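Local coordinates for protein glutamyl-tRNA(Gln) amidotransferase subunit F, mitochondrial (Saccharomyces cerevisiae, PDB 4N0H) that serves as the GatC-like subunit F of a mitochondrial amidotransferase, lying as an extended, largely irregular chain with a few helices against its partner subunits, at residues F13-M16 / N17-R20; G64-I67 / K68-Q71; Y112-L115 / L116-I119. All coordinates share one frame; numbering follows the deposited sequence.

Contact 1 (F13-M16 / N17-R20); sequences FENM and NQIR
Glu14 N donates to Gln18 OE1 over just 2.6 Å, with a nearly straight N-H...O line of 171°. The donor stands above the carbonyl plane of the amide. Gln18 reaches back for this bond with its chain extended beyond CG, and on the way its CG brushes Asn15 OD1. Asn15 OD1 accepts from Gln18 N at 3.0 Å; Asn15 CG sits between its own backbone N and carbonyl carbon (chi1 53°), which turns OD1 over the start of the helix. Asn15 is thus the N-cap of helix 16-22. Gln18, three residues on, returns a bond not to the N-H of Asn15, as in a capping box, but to that of Glu14. Inside the first turn, Met16 O takes Arg20 N at 3.0 Å and, weakly, Ile19 N. On the inner side Ile19 CG1 lies over one face of the Phe13 ring, 3.7 Å from its centroid, in a CH-pi contact; Tyr22 meets the same ring edge-to-face. Ile19 CD1 also touches Met16 CE, and both residues pack against another protein chain. On the outer side Arg20 NH1 donates to Asn17 OD1 and rests 3.6 Å from Met16 CB.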
loop_
_atom_site.group_PDB
_atom_site.type_symbol
_atom_site.label_atom_id
_atom_site.label_comp_id
_atom_site.label_asym_id
_atom_site.label_seq_id
_atom_site.Cartn_x
_atom_site.Cartn_y
_atom_site.Cartn_z
ATOM N N PHE C 13 -25.487 24.661 20.955
ATOM C CA PHE C 13 -26.618 25.333 20.321
ATOM C C PHE C 13 -27.811 25.273 21.263
ATOM O O PHE C 13 -28.091 24.226 21.844
ATOM C CB PHE C 13 -26.976 24.692 18.979
ATOM C CG PHE C 13 -25.957 24.932 17.888
ATOM C CD1 PHE C 13 -25.697 26.217 17.431
ATOM C CD2 PHE C 13 -25.291 23.870 17.299
ATOM C CE1 PHE C 13 -24.768 26.441 16.425
ATOM C CE2 PHE C 13 -24.368 24.083 16.286
ATOM C CZ PHE C 13 -24.111 25.378 15.847
ATOM N N GLU C 14 -28.507 26.396 21.420
ATOM C CA GLU C 14 -29.660 26.458 22.314
ATOM C C GLU C 14 -30.973 26.147 21.604
ATOM O O GLU C 14 -31.921 25.676 22.221
ATOM C CB GLU C 14 -29.742 27.827 23.000
ATOM C CG GLU C 14 -28.668 28.060 24.048
ATOM C CD GLU C 14 -28.736 27.049 25.183
ATOM O OE1 GLU C 14 -29.846 26.553 25.474
ATOM O OE2 GLU C 14 -27.680 26.744 25.776
ATOM N N ASN C 15 -31.035 26.418 20.306
ATOM C CA ASN C 15 -32.243 26.130 19.544
ATOM C C ASN C 15 -31.917 25.946 18.070
ATOM O O ASN C 15 -30.784 26.166 17.651
ATOM C CB ASN C 15 -33.282 27.243 19.737
ATOM C CG ASN C 15 -32.716 28.620 19.445
ATOM O OD1 ASN C 15 -32.358 28.925 18.306
ATOM N ND2 ASN C 15 -32.622 29.456 20.475
ATOM N N MET C 16 -32.911 25.539 17.287
ATOM C CA MET C 16 -32.692 25.226 15.880
ATOM C C MET C 16 -32.363 26.462 15.042
ATOM O O MET C 16 -31.612 26.371 14.075
ATOM C CB MET C 16 -33.902 24.497 15.283
ATOM C CG MET C 16 -34.161 23.119 15.880
ATOM S SD MET C 16 -32.701 22.063 15.819
ATOM C CE MET C 16 -32.321 22.093 14.075
ATOM N N ASN C 17 -32.926 27.613 15.392
ATOM C CA ASN C 17 -32.633 28.813 14.611
ATOM C C ASN C 17 -31.180 29.276 14.742
ATOM O O ASN C 17 -30.630 29.853 13.808
ATOM C CB ASN C 17 -33.633 29.945 14.881
ATOM C CG ASN C 17 -34.933 29.758 14.115
ATOM O OD1 ASN C 17 -35.051 28.848 13.297
ATOM N ND2 ASN C 17 -35.907 30.626 14.365
ATOM N N GLN C 18 -30.562 29.002 15.891
ATOM C CA GLN C 18 -29.131 29.258 16.071
ATOM C C GLN C 18 -28.309 28.428 15.092
ATOM O O GLN C 18 -27.264 28.868 14.605
ATOM C CB GLN C 18 -28.690 28.937 17.503
ATOM C CG GLN C 18 -29.093 29.984 18.526
ATOM C CD GLN C 18 -28.464 29.743 19.887
ATOM O OE1 GLN C 18 -28.005 28.640 20.188
ATOM N NE2 GLN C 18 -28.426 30.783 20.713
ATOM N N ILE C 19 -28.783 27.218 14.815
ATOM C CA ILE C 19 -28.130 26.361 13.840
ATOM C C ILE C 19 -28.322 26.914 12.430
ATOM O O ILE C 19 -27.381 26.952 11.629
ATOM C CB ILE C 19 -28.647 24.911 13.929
ATOM C CG1 ILE C 19 -28.278 24.318 15.291
ATOM C CG2 ILE C 19 -28.058 24.065 12.797
ATOM C CD1 ILE C 19 -28.667 22.861 15.469
ATOM N N ARG C 20 -29.541 27.356 12.131
ATOM C CA ARG C 20 -29.826 27.951 10.832
ATOM C C ARG C 20 -28.983 29.204 10.576
ATOM O O ARG C 20 -28.508 29.423 9.459
ATOM C CB ARG C 20 -31.325 28.249 10.679
ATOM C CG ARG C 20 -32.179 26.999 10.452
ATOM C CD ARG C 20 -33.670 27.330 10.299
ATOM N NE ARG C 20 -34.457 26.115 10.105
ATOM C CZ ARG C 20 -35.133 25.494 11.066
ATOM N NH1 ARG C 20 -35.152 25.985 12.298
ATOM N NH2 ARG C 20 -35.803 24.384 10.787
#

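Contact 2 (G64-I67 / K68-Q71); sequences GADI and KEIQ
Asp66 and Glu69 meet at the N-terminal end of helix 67-81, where Asp66 is the N-cap. Its CG stands anti to its own nitrogen (chi1 -162°), bringing the carboxylate to the opening turn, and OD1 accepts from Glu69 N in a weak capping bond of 3.5 Å. The tighter part of the contact is the backbone and what lies against it. Asp66 O receives Ile70 N at 3.0 Å, and Ile67 O receives Gln71 N at 2.9 Å. Ile70 CG1 presses to 3.2 Å from Asp66 O, while Gln71 CG sits 3.3 Å from Ile67 O, so methylene groups flank both accepting carbonyls. Ile70 is the buried member of the turn: it packs on Val51 of helix 48-57, and its CD1 loosely reaches Ala65 CB, which itself touches Leu55. Ile67 leans on Ala48, and the side-chain NE2 of Gln71 donates to Pro46 O. These side chains seat the start of helix 67-81 against helix 48-57, the two joined by the loop that holds Ala65.

The solvent side is looser, and its cross-contact is between two acids. The side chains of Asp66 and Glu69 cross at about a right angle, their carboxylate planes 61° apart. Asp66 OD2 nevertheless comes within 3.0 Å of Glu69 OE1, two acceptors facing each other with like charge. Glu69 CB lies 3.4 Å from Asp66 CG, so the two chains touch below their carboxylates as well. The positive end of the helix dipole should ease the charge on both acids, but such closeness would tend to raise the pKa of one of them, and is consistent with a shared proton, though the model does not settle it.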
loop_
_atom_site.group_PDB
_atom_site.type_symbol
_atom_site.label_atom_id
_atom_site.label_comp_id
_atom_site.label_asym_id
_atom_site.label_seq_id
_atom_site.Cartn_x
_atom_site.Cartn_y
_atom_site.Cartn_z
ATOM N N GLY C 64 2.085 6.463 -29.570
ATOM C CA GLY C 64 0.656 6.663 -29.421
ATOM C C GLY C 64 0.321 7.594 -28.273
ATOM O O GLY C 64 -0.834 7.986 -28.097
ATOM N N ALA C 65 1.332 7.954 -27.490
ATOM C CA ALA C 65 1.130 8.853 -26.361
ATOM C C ALA C 65 1.010 10.300 -26.826
ATOM O O ALA C 65 1.835 10.786 -27.599
ATOM C CB ALA C 65 2.259 8.710 -25.355
ATOM N N ASP C 66 -0.030 10.979 -26.352
ATOM C CA ASP C 66 -0.237 12.388 -26.656
ATOM C C ASP C 66 0.534 13.229 -25.642
ATOM O O ASP C 66 0.007 13.574 -24.585
ATOM C CB ASP C 66 -1.729 12.721 -26.599
ATOM C CG ASP C 66 -2.070 14.018 -27.309
ATOM O OD1 ASP C 66 -1.204 14.918 -27.371
ATOM O OD2 ASP C 66 -3.211 14.138 -27.805
ATOM N N ILE C 67 1.779 13.561 -25.976
ATOM C CA ILE C 67 2.691 14.209 -25.034
ATOM C C ILE C 67 2.185 15.556 -24.514
ATOM O O ILE C 67 2.239 15.824 -23.313
ATOM C CB ILE C 67 4.101 14.387 -25.640
ATOM C CG1 ILE C 67 4.649 13.042 -26.119
ATOM C CG2 ILE C 67 5.047 15.008 -24.623
ATOM C CD1 ILE C 67 4.841 12.025 -25.003
ATOM N N LYS C 68 1.688 16.395 -25.416
ATOM C CA LYS C 68 1.197 17.716 -25.034
ATOM C C LYS C 68 -0.014 17.608 -24.111
ATOM O O LYS C 68 -0.155 18.379 -23.158
ATOM C CB LYS C 68 0.840 18.538 -26.273
ATOM C CG LYS C 68 0.681 20.023 -25.995
ATOM C CD LYS C 68 2.031 20.691 -25.772
ATOM C CE LYS C 68 2.722 21.002 -27.091
ATOM N NZ LYS C 68 1.981 22.039 -27.861
ATOM N N GLU C 69 -0.882 16.644 -24.400
ATOM C CA GLU C 69 -2.074 16.403 -23.596
ATOM C C GLU C 69 -1.714 15.942 -22.184
ATOM O O GLU C 69 -2.349 16.343 -21.209
ATOM C CB GLU C 69 -2.975 15.371 -24.278
ATOM C CG GLU C 69 -4.196 14.968 -23.470
ATOM C CD GLU C 69 -5.137 14.071 -24.252
ATOM O OE1 GLU C 69 -5.075 14.086 -25.500
ATOM O OE2 GLU C 69 -5.937 13.350 -23.618
ATOM N N ILE C 70 -0.693 15.096 -22.082
ATOM C CA ILE C 70 -0.200 14.651 -20.784
ATOM C C ILE C 70 0.421 15.819 -20.023
ATOM O O ILE C 70 0.210 15.967 -18.821
ATOM C CB ILE C 70 0.825 13.499 -20.923
ATOM C CG1 ILE C 70 0.194 12.309 -21.650
ATOM C CG2 ILE C 70 1.329 13.066 -19.559
ATOM C CD1 ILE C 70 1.132 11.139 -21.853
ATOM N N GLN C 71 1.178 16.651 -20.737
ATOM C CA GLN C 71 1.770 17.858 -20.162
ATOM C C GLN C 71 0.717 18.771 -19.547
ATOM O O GLN C 71 0.894 19.274 -18.440
ATOM C CB GLN C 71 2.537 18.644 -21.228
ATOM C CG GLN C 71 3.908 18.093 -21.568
ATOM C CD GLN C 71 4.571 18.869 -22.686
ATOM O OE1 GLN C 71 4.233 18.701 -23.858
ATOM N NE2 GLN C 71 5.516 19.733 -22.331
#

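Contact 3 (Y112-L115 / L116-I119); sequences YTKL and LEGI
Tyr112 O to Leu116 N, at 3.0 Å, begins an unbroken run of four i-to-i+4 helical bonds, followed by Thr113 O to Glu117 N, Lys114 O to Gly118 N and Leu115 O to Ile119 N. On one flank Tyr112 and Leu116 are pressed together. With CG anti to the backbone nitrogen, a chi1 of -174° sends the tyrosine ring outward and forward, so that its phenol end comes to the Leu116 side chain, and Leu116 CD2 meets it at 3.4 Å from CZ and 3.3 Å from OH. CD1 takes the neighbouring position by CE2. The chi1 of Leu116, -96°, lies well off a staggered value, consistent with this close packing. A second flank is ionic: Lys114 and Glu117 run side by side in the same direction, and NZ forms a salt bridge to OE1 of 3.1 Å, meeting that oxygen nearly along its C-O axis. Next to the Tyr112-Leu116 pair, Leu115 CD1 touches Leu116 CD1, and Leu115 CD2 meets Ile119 CD1 at 4.1 Å.

Helix 112-120 is short and docks on subunit B: Leu115 and Ile119 both pack on Leu65 of that subunit, Tyr112 rests on its Gly303, and its Asp299 accepts from Tyr112 N at the start of the helix. Along the chain, helix 67-81 comes before it and strand 149-152 after it.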
loop_
_atom_site.group_PDB
_atom_site.type_symbol
_atom_site.label_atom_id
_atom_site.label_comp_id
_atom_site.label_asym_id
_atom_site.label_seq_id
_atom_site.Cartn_x
_atom_site.Cartn_y
_atom_site.Cartn_z
ATOM N N TYR C 112 12.421 -8.926 23.869
ATOM C CA TYR C 112 13.150 -10.167 23.655
ATOM C C TYR C 112 12.273 -11.421 23.649
ATOM O O TYR C 112 12.367 -12.232 22.729
ATOM C CB TYR C 112 14.289 -10.311 24.670
ATOM C CG TYR C 112 15.173 -11.509 24.409
ATOM C CD1 TYR C 112 15.222 -12.569 25.305
ATOM C CD2 TYR C 112 15.947 -11.587 23.258
ATOM C CE1 TYR C 112 16.026 -13.666 25.067
ATOM C CE2 TYR C 112 16.751 -12.683 23.008
ATOM C CZ TYR C 112 16.788 -13.717 23.917
ATOM O OH TYR C 112 17.586 -14.810 23.679
ATOM N N THR C 113 11.430 -11.588 24.667
ATOM C CA THR C 113 10.591 -12.782 24.736
ATOM C C THR C 113 9.605 -12.837 23.572
ATOM O O THR C 113 9.357 -13.903 23.018
ATOM C CB THR C 113 9.825 -12.905 26.075
ATOM O OG1 THR C 113 8.735 -11.978 26.099
ATOM C CG2 THR C 113 10.750 -12.648 27.254
ATOM N N LYS C 114 9.055 -11.685 23.201
ATOM C CA LYS C 114 8.151 -11.604 22.058
ATOM C C LYS C 114 8.871 -11.914 20.751
ATOM O O LYS C 114 8.299 -12.540 19.857
ATOM C CB LYS C 114 7.483 -10.231 21.983
ATOM C CG LYS C 114 6.515 -9.972 23.120
ATOM C CD LYS C 114 5.568 -11.146 23.295
ATOM C CE LYS C 114 4.739 -11.006 24.558
ATOM N NZ LYS C 114 3.749 -12.110 24.687
ATOM N N LEU C 115 10.123 -11.470 20.647
ATOM C CA LEU C 115 10.972 -11.801 19.507
ATOM C C LEU C 115 11.073 -13.315 19.371
ATOM O O LEU C 115 10.814 -13.870 18.304
ATOM C CB LEU C 115 12.372 -11.211 19.697
ATOM C CG LEU C 115 13.260 -10.874 18.490
ATOM C CD1 LEU C 115 14.715 -11.263 18.753
ATOM C CD2 LEU C 115 12.762 -11.468 17.179
ATOM N N LEU C 116 11.441 -13.975 20.464
ATOM C CA LEU C 116 11.651 -15.419 20.473
ATOM C C LEU C 116 10.349 -16.214 20.400
ATOM O O LEU C 116 10.315 -17.303 19.829
ATOM C CB LEU C 116 12.453 -15.833 21.709
ATOM C CG LEU C 116 13.967 -15.983 21.527
ATOM C CD1 LEU C 116 14.559 -14.809 20.779
ATOM C CD2 LEU C 116 14.647 -16.158 22.874
ATOM N N GLU C 117 9.283 -15.679 20.989
ATOM C CA GLU C 117 7.981 -16.334 20.920
ATOM C C GLU C 117 7.404 -16.222 19.513
ATOM O O GLU C 117 6.823 -17.174 18.992
ATOM C CB GLU C 117 7.007 -15.734 21.934
ATOM C CG GLU C 117 5.629 -16.375 21.913
ATOM C CD GLU C 117 4.766 -15.943 23.084
ATOM O OE1 GLU C 117 4.546 -14.723 23.247
ATOM O OE2 GLU C 117 4.315 -16.826 23.845
ATOM N N GLY C 118 7.570 -15.051 18.907
ATOM C CA GLY C 118 7.121 -14.827 17.544
ATOM C C GLY C 118 7.790 -15.796 16.589
ATOM O O GLY C 118 7.124 -16.414 15.761
ATOM N N ILE C 119 9.108 -15.935 16.720
ATOM C CA ILE C 119 9.882 -16.875 15.916
ATOM C C ILE C 119 9.381 -18.306 16.068
ATOM O O ILE C 119 9.177 -19.008 15.077
ATOM C CB ILE C 119 11.385 -16.829 16.283
ATOM C CG1 ILE C 119 12.015 -15.519 15.809
ATOM C CG2 ILE C 119 12.135 -18.008 15.677
ATOM C CD1 ILE C 119 13.493 -15.405 16.138
#

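How the contacts relate
All three are local contacts, contacts 1 and 2 where a loop runs into a helix and contact 3 within one; their centres lie 53 to 57 Å from one another and none touches another. Contacts 1 and 2 both have an N-cap side chain, amide in one and carboxylate in the other; contact 3 has a salt bridge instead. Contact 1 is partly buried, its aromatic and aliphatic side facing another protein chain, while contacts 2 and 3 lie at the surface, each with one buried aliphatic residue. Contact 2 leans on helix 48-57 of its own chain, whereas contact 3 turns its leucine and isoleucine to subunit B. Contacts 2 and 3 lie on opposite sides of the chain's centre.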